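Local structure of YokD protein (2NYG) at residues 180-183 with 184-187; 260-263 with 264-268; 239-243 with 244-248; 99-103 with 104-108. The protein binds coenzyme A and probably transfers an acetyl group from acetyl-coenzyme A to an amine, as in the antibiotic N-acetyltransferase family, and may contribute to antibiotic resistance. All blocks are in the same frame, centred on the assembly; numbering follows the deposited sequence.

Contact 1 (180-183 with 184-187); sequences SSTC and FHLA. With COA (coenzyme A), chain G.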
loop_
_atom_site.group_PDB
_atom_site.type_symbol
_atom_site.label_atom_id
_atom_site.label_comp_id
_atom_site.label_asym_id
_atom_site.label_seq_id
_atom_site.Cartn_x
_atom_site.Cartn_y
_atom_site.Cartn_z
ATOM N N SER A 180 2.928 5.856 20.068
ATOM C CA SER A 180 2.277 6.013 18.765
ATOM C C SER A 180 0.973 6.769 18.832
ATOM O O SER A 180 0.353 6.974 17.808
ATOM C CB SER A 180 1.950 4.655 18.140
ATOM O OG SER A 180 3.088 3.821 18.012
ATOM N N SER A 181 0.535 7.156 20.028
ATOM C CA SER A 181 -0.739 7.867 20.185
ATOM C C SER A 181 -0.747 9.277 19.658
ATOM O O SER A 181 -0.675 10.227 20.422
ATOM C CB SER A 181 -1.173 7.924 21.645
ATOM O OG SER A 181 -1.949 6.799 21.977
ATOM N N THR A 182 -0.879 9.412 18.349
ATOM C CA THR A 182 -0.897 10.713 17.722
ATOM C C THR A 182 -1.760 11.765 18.426
ATOM O O THR A 182 -1.445 12.947 18.362
ATOM C CB THR A 182 -1.353 10.585 16.261
ATOM O OG1 THR A 182 -0.434 9.751 15.559
ATOM C CG2 THR A 182 -1.377 11.935 15.589
ATOM N N CYS A 183 -2.833 11.354 19.096
ATOM C CA CYS A 183 -3.703 12.328 19.744
ATOM C C CYS A 183 -2.973 13.253 20.722
ATOM O O CYS A 183 -3.338 14.424 20.860
ATOM C CB CYS A 183 -4.861 11.629 20.459
ATOM S SG CYS A 183 -4.360 10.590 21.827
ATOM N N PHE A 184 -1.948 12.740 21.399
ATOM C CA PHE A 184 -1.192 13.553 22.346
ATOM C C PHE A 184 -0.605 14.829 21.744
ATOM O O PHE A 184 -0.550 15.862 22.417
ATOM C CB PHE A 184 -0.085 12.718 22.979
ATOM C CG PHE A 184 -0.588 11.709 23.961
ATOM C CD1 PHE A 184 0.129 10.549 24.217
ATOM C CD2 PHE A 184 -1.795 11.913 24.626
ATOM C CE1 PHE A 184 -0.352 9.608 25.120
ATOM C CE2 PHE A 184 -2.281 10.980 25.526
ATOM C CZ PHE A 184 -1.560 9.826 25.774
ATOM N N HIS A 185 -0.166 14.758 20.488
ATOM C CA HIS A 185 0.394 15.925 19.833
ATOM C C HIS A 185 -0.537 17.112 20.028
ATOM O O HIS A 185 -0.074 18.229 20.208
ATOM C CB HIS A 185 0.572 15.701 18.325
ATOM C CG HIS A 185 1.754 14.856 17.951
ATOM N ND1 HIS A 185 3.051 15.216 18.238
ATOM C CD2 HIS A 185 1.831 13.695 17.256
ATOM C CE1 HIS A 185 3.877 14.316 17.734
ATOM N NE2 HIS A 185 3.162 13.382 17.133
ATOM N N LEU A 186 -1.845 16.878 19.979
ATOM C CA LEU A 186 -2.802 17.967 20.145
ATOM C C LEU A 186 -2.577 18.757 21.443
ATOM O O LEU A 186 -2.659 19.990 21.443
ATOM C CB LEU A 186 -4.235 17.436 20.100
ATOM C CG LEU A 186 -5.382 18.432 20.336
ATOM C CD1 LEU A 186 -5.416 19.535 19.274
ATOM C CD2 LEU A 186 -6.683 17.654 20.340
ATOM N N ALA A 187 -2.301 18.058 22.544
ATOM C CA ALA A 187 -2.050 18.725 23.817
ATOM C C ALA A 187 -0.868 19.706 23.694
ATOM O O ALA A 187 -0.867 20.771 24.321
ATOM C CB ALA A 187 -1.776 17.697 24.890
HETATM N N1A COA G . -0.689 -11.728 9.752
HETATM C C2A COA G . 0.251 -11.152 10.616
HETATM N N3A COA G . 1.333 -10.486 10.078
HETATM C C4A COA G . 1.491 -10.388 8.712
HETATM C C5A COA G . 0.568 -10.946 7.807
HETATM C C6A COA G . -0.535 -11.633 8.341
HETATM N N6A COA G . -1.438 -12.185 7.542
HETATM N N7A COA G . 0.994 -10.681 6.537
HETATM C C8A COA G . 2.157 -9.970 6.631
HETATM N N9A COA G . 2.461 -9.793 7.997
HETATM C C1B COA G . 3.610 -9.110 8.638
HETATM C C2B COA G . 4.870 -8.849 7.764
HETATM O O2B COA G . 5.641 -10.031 7.459
HETATM C C3B COA G . 5.640 -7.848 8.606
HETATM O O3B COA G . 6.419 -8.683 9.517
HETATM P P3B COA G . 8.023 -8.537 9.791
HETATM O O7A COA G . 8.600 -7.347 8.983
HETATM O O8A COA G . 8.739 -9.769 9.291
HETATM O O9A COA G . 8.238 -8.377 11.275
HETATM C C4B COA G . 4.539 -7.021 9.325
HETATM O O4B COA G . 3.353 -7.847 9.279
HETATM C C5B COA G . 4.218 -5.642 8.654
HETATM O O5B COA G . 3.173 -5.028 9.466
HETATM P P1A COA G . 3.304 -3.511 9.914
HETATM O O1A COA G . 2.145 -3.102 10.762
HETATM O O2A COA G . 3.434 -2.605 8.682
HETATM O O3A COA G . 4.659 -3.518 10.666
HETATM P P2A COA G . 4.926 -4.062 12.152
HETATM O O4A COA G . 5.943 -5.143 12.068
HETATM O O5A COA G . 3.673 -4.586 12.848
HETATM O O6A COA G . 5.442 -2.669 12.819
HETATM C CBP COA G . 4.516 -0.395 13.450
HETATM C CCP COA G . 4.623 -1.924 13.728
HETATM C CDP COA G . 5.748 0.106 12.657
HETATM C CEP COA G . 3.195 -0.179 12.678
HETATM C CAP COA G . 4.614 0.360 14.819
HETATM O OAP COA G . 4.833 -0.637 15.843
HETATM C C9P COA G . 3.371 1.196 15.210
HETATM O O9P COA G . 2.761 0.825 16.370
HETATM N N8P COA G . 2.837 2.225 14.501
HETATM C C7P COA G . 1.539 2.836 14.864
HETATM C C6P COA G . 0.548 3.128 13.728
#
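Phe184 N donates to Ser181 O at 3.0 Å, the first of three backbone bonds between residues three apart that carry the chain from 180-183 into the helical turn 184-187. His185 N follows to Thr182 O at 3.1 Å, and Leu186 N to Cys183 O at 3.0 Å. The donors of the last two stand above the carbonyl planes, as tight winding requires. Ser181, whose O accepts the first of these bonds, is itself the centre of an inverse gamma turn.

Round the Phe184 ring the contacts are apolar. Ser181 brings its CB, off-centre, to the CD1 and CE1 side, 4.3 Å from the ring centroid. Cys183 SG meets the CD2 side in an oblique sulfur-aromatic contact, 4.0 Å from Phe184 CD2. With chi1 at 65°, SG stands between the backbone N and carbonyl carbon, which brings it toward the following residue, Phe184. Small residues suit places so close to a ring, which itself packs on Ala255 and Ala259 of helix 252-268.

Thr182 CG2 touches His185 CD2, while ND1 of that imidazole is hydrogen-bonded to Glu188. Ser180 OG makes a weak bond of 3.4 Å to O9P, one of the pantetheine carbonyl oxygens of coenzyme A.

Chemically the segment divides in two: a serine hydroxyl meets the cofactor at its start, and beyond it the turn's backbone bonds satisfy polar groups as the buried side chains enter the core.

Contact 2 (260-263 with 264-268); sequences EKWF and INNDS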
loop_
_atom_site.group_PDB
_atom_site.type_symbol
_atom_site.label_atom_id
_atom_site.label_comp_id
_atom_site.label_asym_id
_atom_site.label_seq_id
_atom_site.Cartn_x
_atom_site.Cartn_y
_atom_site.Cartn_z
ATOM N N GLU A 260 -2.140 17.312 28.404
ATOM C CA GLU A 260 -1.949 18.729 28.609
ATOM C C GLU A 260 -1.432 18.960 30.025
ATOM O O GLU A 260 -0.378 19.550 30.214
ATOM C CB GLU A 260 -3.278 19.468 28.379
ATOM C CG GLU A 260 -3.305 20.907 28.858
ATOM C CD GLU A 260 -4.522 21.648 28.356
ATOM O OE1 GLU A 260 -5.600 21.028 28.280
ATOM O OE2 GLU A 260 -4.410 22.850 28.043
ATOM N N LYS A 261 -2.165 18.469 31.015
ATOM C CA LYS A 261 -1.778 18.645 32.405
ATOM C C LYS A 261 -0.403 18.086 32.751
ATOM O O LYS A 261 0.409 18.772 33.378
ATOM C CB LYS A 261 -2.855 18.061 33.312
ATOM C CG LYS A 261 -4.136 18.848 33.194
ATOM C CD LYS A 261 -5.248 18.322 34.057
ATOM C CE LYS A 261 -6.424 19.272 33.992
ATOM N NZ LYS A 261 -7.492 18.913 34.954
ATOM N N TRP A 262 -0.131 16.854 32.342
ATOM C CA TRP A 262 1.171 16.252 32.590
ATOM C C TRP A 262 2.237 17.208 32.034
ATOM O O TRP A 262 3.219 17.502 32.702
ATOM C CB TRP A 262 1.266 14.894 31.896
ATOM C CG TRP A 262 2.495 14.118 32.236
ATOM C CD1 TRP A 262 2.595 13.107 33.142
ATOM C CD2 TRP A 262 3.796 14.266 31.654
ATOM N NE1 TRP A 262 3.877 12.606 33.158
ATOM C CE2 TRP A 262 4.636 13.301 32.256
ATOM C CE3 TRP A 262 4.333 15.119 30.681
ATOM C CZ2 TRP A 262 5.986 13.165 31.916
ATOM C CZ3 TRP A 262 5.668 14.986 30.340
ATOM C CH2 TRP A 262 6.482 14.014 30.957
ATOM N N PHE A 263 2.038 17.688 30.810
ATOM C CA PHE A 263 2.975 18.623 30.193
ATOM C C PHE A 263 3.078 19.942 30.968
ATOM O O PHE A 263 4.177 20.392 31.281
ATOM C CB PHE A 263 2.557 18.958 28.747
ATOM C CG PHE A 263 2.872 17.886 27.739
ATOM C CD1 PHE A 263 4.129 17.309 27.690
ATOM C CD2 PHE A 263 1.918 17.482 26.810
ATOM C CE1 PHE A 263 4.438 16.348 26.736
ATOM C CE2 PHE A 263 2.218 16.522 25.852
ATOM C CZ PHE A 263 3.479 15.954 25.815
ATOM N N ILE A 264 1.936 20.557 31.258
ATOM C CA ILE A 264 1.904 21.831 31.962
ATOM C C ILE A 264 2.616 21.800 33.311
ATOM O O ILE A 264 3.440 22.676 33.616
ATOM C CB ILE A 264 0.444 22.309 32.203
ATOM C CG1 ILE A 264 -0.229 22.636 30.874
ATOM C CG2 ILE A 264 0.434 23.544 33.092
ATOM C CD1 ILE A 264 -1.668 23.109 31.011
ATOM N N ASN A 265 2.296 20.797 34.118
ATOM C CA ASN A 265 2.891 20.683 35.439
ATOM C C ASN A 265 4.277 20.075 35.451
ATOM O O ASN A 265 4.945 20.047 36.480
ATOM C CB ASN A 265 1.969 19.859 36.343
ATOM C CG ASN A 265 0.692 20.606 36.728
ATOM O OD1 ASN A 265 0.741 21.767 37.131
ATOM N ND2 ASN A 265 -0.455 19.942 36.600
ATOM N N ASN A 266 4.739 19.591 34.313
ATOM C CA ASN A 266 6.056 18.996 34.319
ATOM C C ASN A 266 7.106 19.926 33.758
ATOM O O ASN A 266 8.282 19.700 33.989
ATOM C CB ASN A 266 6.053 17.728 33.526
ATOM C CG ASN A 266 6.438 16.506 34.344
ATOM O OD1 ASN A 266 5.700 16.049 35.214
ATOM N ND2 ASN A 266 7.602 15.964 34.048
ATOM N N ASP A 267 6.711 20.961 32.986
ATOM C CA ASP A 267 7.701 21.907 32.466
ATOM C C ASP A 267 7.705 23.131 33.382
ATOM O O ASP A 267 8.630 23.929 33.350
ATOM C CB ASP A 267 7.407 22.382 31.030
ATOM C CG ASP A 267 7.110 21.234 30.078
ATOM O OD1 ASP A 267 7.757 20.156 30.224
ATOM O OD2 ASP A 267 6.237 21.413 29.185
ATOM N N SER A 268 6.655 23.264 34.187
ATOM C CA SER A 268 6.547 24.379 35.117
ATOM C C SER A 268 7.017 24.014 36.577
ATOM O O SER A 268 7.784 24.762 37.204
ATOM C CB SER A 268 5.088 24.907 35.105
ATOM O OG SER A 268 4.441 24.627 36.316
#
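Phe263 O is gripped by two backbone donors, Asn266 N and Asp267 N, which reach it from the same face of its carbonyl plane. The bond from Asp267 N, 3.1 Å long, keeps the alpha-helical spacing of four residues. Asn266 N, at 3.2 Å, comes from only three residues on and stands far out of the plane, so the oxygen is shared between a three-residue and a four-residue donor. Just before this the helix is regular: Ile264 N donates to Glu260 O at 2.7 Å and Asn265 N to Lys261 O at 2.9 Å, both nearly straight.

Two pairs of side chains four apart meet, on different sides of the helix. Trp262 sends its indole out with CG anti to the backbone N (chi1 -172°), and the Asn266 amide lies over one face of it, toward the rim, with the two planes 12° apart. Asn266 ND2 comes nearest to Trp262 CH2, at 3.8 Å. A flat amide suits a partly exposed place beside an indole, because it can stack and still keep polar edges. Trp262 also packs on Val227 and Ala230 of helix 224-234.

Glu260 and Ile264 run side by side in the same direction, with Glu260 CG 3.5 Å from Ile264 CD1: the methylene stem of the glutamate offers apolar surface to the isoleucine. Asp267 turns its carboxylate to Arg220, making a salt bridge from OD2.

Buried Phe263 on one side and exposed Lys261 on another, with i to i+4 pairs between, are typical of an amphipathic helix packed on the body of a domain, here helix 252-268 near the end of the chain.

Contact 3 (239-243 with 244-248); sequences VGKVG and SANCR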
loop_
_atom_site.group_PDB
_atom_site.type_symbol
_atom_site.label_atom_id
_atom_site.label_comp_id
_atom_site.label_asym_id
_atom_site.label_seq_id
_atom_site.Cartn_x
_atom_site.Cartn_y
_atom_site.Cartn_z
ATOM N N VAL A 239 -8.308 -3.034 28.395
ATOM C CA VAL A 239 -7.159 -3.768 27.901
ATOM C C VAL A 239 -7.656 -5.149 27.476
ATOM O O VAL A 239 -8.611 -5.677 28.040
ATOM C CB VAL A 239 -6.052 -3.890 28.998
ATOM C CG1 VAL A 239 -4.877 -4.708 28.479
ATOM C CG2 VAL A 239 -5.562 -2.515 29.389
ATOM N N GLY A 240 -7.013 -5.726 26.470
ATOM C CA GLY A 240 -7.420 -7.031 25.990
ATOM C C GLY A 240 -6.739 -7.391 24.683
ATOM O O GLY A 240 -6.313 -6.514 23.932
ATOM N N LYS A 241 -6.648 -8.689 24.407
ATOM C CA LYS A 241 -5.993 -9.172 23.203
ATOM C C LYS A 241 -6.853 -9.316 21.949
ATOM O O LYS A 241 -7.977 -9.822 22.006
ATOM C CB LYS A 241 -5.329 -10.516 23.494
ATOM C CG LYS A 241 -4.038 -10.417 24.273
ATOM C CD LYS A 241 -3.353 -11.766 24.344
ATOM C CE LYS A 241 -2.076 -11.684 25.155
ATOM N NZ LYS A 241 -1.578 -13.047 25.524
ATOM N N VAL A 242 -6.314 -8.852 20.822
ATOM C CA VAL A 242 -6.965 -8.982 19.522
ATOM C C VAL A 242 -6.017 -9.917 18.785
ATOM O O VAL A 242 -5.025 -9.486 18.186
ATOM C CB VAL A 242 -7.060 -7.644 18.783
ATOM C CG1 VAL A 242 -7.484 -7.873 17.357
ATOM C CG2 VAL A 242 -8.060 -6.755 19.475
ATOM N N GLY A 243 -6.320 -11.208 18.848
ATOM C CA GLY A 243 -5.437 -12.186 18.245
ATOM C C GLY A 243 -4.324 -12.385 19.262
ATOM O O GLY A 243 -4.587 -12.722 20.421
ATOM N N SER A 244 -3.077 -12.175 18.868
ATOM C CA SER A 244 -2.003 -12.332 19.839
ATOM C C SER A 244 -1.416 -10.966 20.215
ATOM O O SER A 244 -0.441 -10.881 20.960
ATOM C CB SER A 244 -0.922 -13.282 19.306
ATOM O OG SER A 244 -0.337 -12.788 18.127
ATOM N N ALA A 245 -2.042 -9.898 19.722
ATOM C CA ALA A 245 -1.600 -8.538 20.006
ATOM C C ALA A 245 -2.277 -7.982 21.244
ATOM O O ALA A 245 -3.446 -8.244 21.491
ATOM C CB ALA A 245 -1.889 -7.633 18.821
ATOM N N ASN A 246 -1.524 -7.207 22.016
ATOM C CA ASN A 246 -2.027 -6.586 23.244
ATOM C C ASN A 246 -2.621 -5.251 22.894
ATOM O O ASN A 246 -1.965 -4.415 22.278
ATOM C CB ASN A 246 -0.891 -6.397 24.251
ATOM C CG ASN A 246 -0.422 -7.702 24.834
ATOM O OD1 ASN A 246 0.734 -8.084 24.672
ATOM N ND2 ASN A 246 -1.324 -8.402 25.514
ATOM N N CYS A 247 -3.859 -5.033 23.300
ATOM C CA CYS A 247 -4.506 -3.781 22.944
ATOM C C CYS A 247 -5.146 -2.998 24.075
ATOM O O CYS A 247 -5.459 -3.529 25.144
ATOM C CB CYS A 247 -5.599 -4.041 21.901
ATOM S SG CYS A 247 -5.165 -5.147 20.554
ATOM N N ARG A 248 -5.329 -1.710 23.831
ATOM C CA ARG A 248 -6.032 -0.904 24.787
ATOM C C ARG A 248 -6.860 0.108 24.049
ATOM O O ARG A 248 -6.459 0.624 23.015
ATOM C CB ARG A 248 -5.104 -0.253 25.809
ATOM C CG ARG A 248 -3.911 0.455 25.310
ATOM C CD ARG A 248 -3.070 0.778 26.529
ATOM N NE ARG A 248 -1.641 0.789 26.234
ATOM C CZ ARG A 248 -0.723 0.142 26.946
ATOM N NH1 ARG A 248 -1.080 -0.575 28.004
ATOM N NH2 ARG A 248 0.548 0.206 26.588
#
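Val242 and Ala245 close a beta hairpin with a two-residue loop, whose corner, Gly243 and Ser244, is a type II' turn. Val242 N donates to Ala245 O at 3.0 Å in the carbonyl plane, and Ala245 N returns a weak bond of 3.4 Å to Val242 O. Two residues further from the corner the pattern repeats. Gly240 N reaches Cys247 O at 3.0 Å, and Cys247 N reaches Gly240 O at 2.9 Å, so both residues of each hydrogen-bonded pair have N-H and carbonyl satisfied across the hairpin. Between these rungs Lys241 CA approaches Ala245 O in a CA-H...O contact.

Glycine suits position 243 because a II' turn needs a positive phi there (81°). Its N-H makes a weak bond to Asp21, while Ser244 pairs by its backbone with Ile42 and directs OG weakly to the carbonyls of Ser41 and Ile42. Both of those residues belong to the coenzyme A site, so the corner of the hairpin lies against a binding loop.

On the solvent side Lys241 and Asn246 lie alongside each other, with ND2 of the asparagine against the lysine's methylene stem, 3.4 Å from its CE. On that same face Arg248 is held by two salt bridges, NH1 to Glu232 and NH2 to Asp177, and its backbone pairs with Leu173 of the neighbouring strand.

On the opposite face Val242, Ala245 and Cys247, all small or branched, are buried. There Val242, which packs on helix 15-25, meets Cys247 on the diagonal; both touch Leu174, and Val242 CG2 lies 3.5 Å from Cys247 SG.

Contact 4 (99-103 with 104-108); sequences PAYNS and NYTPT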
loop_
_atom_site.group_PDB
_atom_site.type_symbol
_atom_site.label_atom_id
_atom_site.label_comp_id
_atom_site.label_asym_id
_atom_site.label_seq_id
_atom_site.Cartn_x
_atom_site.Cartn_y
_atom_site.Cartn_z
ATOM N N PRO A 99 8.441 15.180 -5.871
ATOM C CA PRO A 99 7.037 15.139 -6.292
ATOM C C PRO A 99 6.158 15.742 -5.214
ATOM O O PRO A 99 6.307 15.422 -4.036
ATOM C CB PRO A 99 6.770 13.649 -6.466
ATOM C CG PRO A 99 8.087 13.140 -6.954
ATOM C CD PRO A 99 9.078 13.862 -6.046
ATOM N N ALA A 100 5.261 16.628 -5.622
ATOM C CA ALA A 100 4.356 17.252 -4.687
ATOM C C ALA A 100 3.438 16.210 -4.042
ATOM O O ALA A 100 3.212 15.126 -4.586
ATOM C CB ALA A 100 3.536 18.292 -5.397
ATOM N N TYR A 101 2.913 16.555 -2.874
ATOM C CA TYR A 101 2.016 15.685 -2.135
ATOM C C TYR A 101 0.642 15.615 -2.782
ATOM O O TYR A 101 0.077 16.630 -3.156
ATOM C CB TYR A 101 1.848 16.199 -0.707
ATOM C CG TYR A 101 0.724 15.526 0.046
ATOM C CD1 TYR A 101 0.874 14.228 0.521
ATOM C CD2 TYR A 101 -0.503 16.173 0.239
ATOM C CE1 TYR A 101 -0.161 13.575 1.171
ATOM C CE2 TYR A 101 -1.556 15.536 0.886
ATOM C CZ TYR A 101 -1.379 14.225 1.353
ATOM O OH TYR A 101 -2.402 13.544 1.972
ATOM N N ASN A 102 0.096 14.415 -2.890
ATOM C CA ASN A 102 -1.227 14.248 -3.468
ATOM C C ASN A 102 -1.989 13.246 -2.603
ATOM O O ASN A 102 -1.542 12.120 -2.427
ATOM C CB ASN A 102 -1.095 13.743 -4.910
ATOM C CG ASN A 102 -2.404 13.767 -5.658
ATOM O OD1 ASN A 102 -3.336 13.039 -5.327
ATOM N ND2 ASN A 102 -2.487 14.613 -6.672
ATOM N N SER A 103 -3.125 13.655 -2.050
ATOM C CA SER A 103 -3.925 12.772 -1.203
ATOM C C SER A 103 -4.232 11.429 -1.860
ATOM O O SER A 103 -4.483 10.440 -1.178
ATOM C CB SER A 103 -5.264 13.422 -0.864
ATOM O OG SER A 103 -5.097 14.750 -0.432
ATOM N N ASN A 104 -4.215 11.384 -3.182
ATOM C CA ASN A 104 -4.558 10.147 -3.859
ATOM C C ASN A 104 -3.450 9.130 -4.072
ATOM O O ASN A 104 -3.726 7.973 -4.401
ATOM C CB ASN A 104 -5.265 10.486 -5.169
ATOM C CG ASN A 104 -6.515 11.320 -4.938
ATOM O OD1 ASN A 104 -6.572 12.493 -5.296
ATOM N ND2 ASN A 104 -7.518 10.717 -4.308
ATOM N N TYR A 105 -2.200 9.533 -3.866
ATOM C CA TYR A 105 -1.121 8.583 -4.057
ATOM C C TYR A 105 0.130 8.660 -3.208
ATOM O O TYR A 105 0.883 7.701 -3.177
ATOM C CB TYR A 105 -0.722 8.537 -5.537
ATOM C CG TYR A 105 -0.373 9.865 -6.178
ATOM C CD1 TYR A 105 0.861 10.480 -5.955
ATOM C CD2 TYR A 105 -1.260 10.479 -7.058
ATOM C CE1 TYR A 105 1.200 11.675 -6.610
ATOM C CE2 TYR A 105 -0.935 11.666 -7.708
ATOM C CZ TYR A 105 0.293 12.261 -7.488
ATOM O OH TYR A 105 0.597 13.431 -8.157
ATOM N N THR A 106 0.371 9.759 -2.506
ATOM C CA THR A 106 1.591 9.835 -1.701
ATOM C C THR A 106 1.663 8.761 -0.610
ATOM O O THR A 106 0.990 8.845 0.417
ATOM C CB THR A 106 1.751 11.219 -1.057
ATOM O OG1 THR A 106 1.743 12.224 -2.082
ATOM C CG2 THR A 106 3.062 11.289 -0.287
ATOM N N PRO A 107 2.510 7.745 -0.812
ATOM C CA PRO A 107 2.658 6.657 0.161
ATOM C C PRO A 107 2.926 7.099 1.609
ATOM O O PRO A 107 3.716 8.006 1.864
ATOM C CB PRO A 107 3.799 5.829 -0.428
ATOM C CG PRO A 107 4.605 6.842 -1.173
ATOM C CD PRO A 107 3.564 7.687 -1.839
ATOM N N THR A 108 2.255 6.450 2.554
ATOM C CA THR A 108 2.438 6.766 3.970
ATOM C C THR A 108 3.822 6.330 4.410
ATOM O O THR A 108 4.426 5.437 3.817
ATOM C CB THR A 108 1.447 6.018 4.888
ATOM O OG1 THR A 108 1.638 4.611 4.742
ATOM C CG2 THR A 108 0.024 6.359 4.549
HETATM O O HOH W 1 3.794 12.515 -3.966
#
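Asn102 lays its side chain over Tyr105 and can be followed outward from CB. That carbon stands above one face of the Tyr105 ring, 3.5 Å from the centroid, in a CH-pi contact. CG continues across the same face toward CE2; the amide and ring planes are only 14° apart, so the two groups stack. At the tip the branches part. OD1 accepts Asn104 N at 2.8 Å on an in-plane lone pair, while ND2 remains by the ring, 3.5 Å from Tyr105 CE2. CG anti to the backbone N (chi1 -170°) folds the amide back over the turn that follows.

The backbone of Asn102 is held as well. Its carbonyl O accepts both Tyr105 N and Thr106 N, each at 3.0 Å, and its N donates almost straight to Thr106 OG1 at 2.9 Å. A water joins that hydroxyl to Ala100 O. Threonine fits here because its OG1 can serve the returning chain while its carbons pack on Tyr101 CD1.

Outside the turn, Tyr101 OH bonds to Ser128 O and Thr106 O to Arg127, while the Tyr105 ring stacks with Tyr122 of the second subunit.

The bond from Asn104 N to Asn102 OD1 defines an Asx turn, superposed on a type I turn from Asn102 to Tyr105; together they shape a loop at the dimer interface.

In the fold
Along the chain the order is contact 4, contact 1, contact 3, contact 2. Contact 4 lies in the loop between helices 93-96 and 114-119, about 36 Å centre to centre from contact 2 and on the opposite side of the chain's centre. Contact 1, near the middle, follows strand 170-174 of the mixed sheet; contact 3 is the hairpin 238-242 and 245-251 at one edge of that sheet, with strand 245-251 beside 170-174. Strand 245-251 leads directly into helix 252-268, whose last turns hold contact 2 and touch contact 1 where Ala187 packs against Glu260 and Phe263. Contact 1 reaches coenzyme A through Ser180 and contact 3 lies beside its binding loop, whereas contact 4 meets the second subunit.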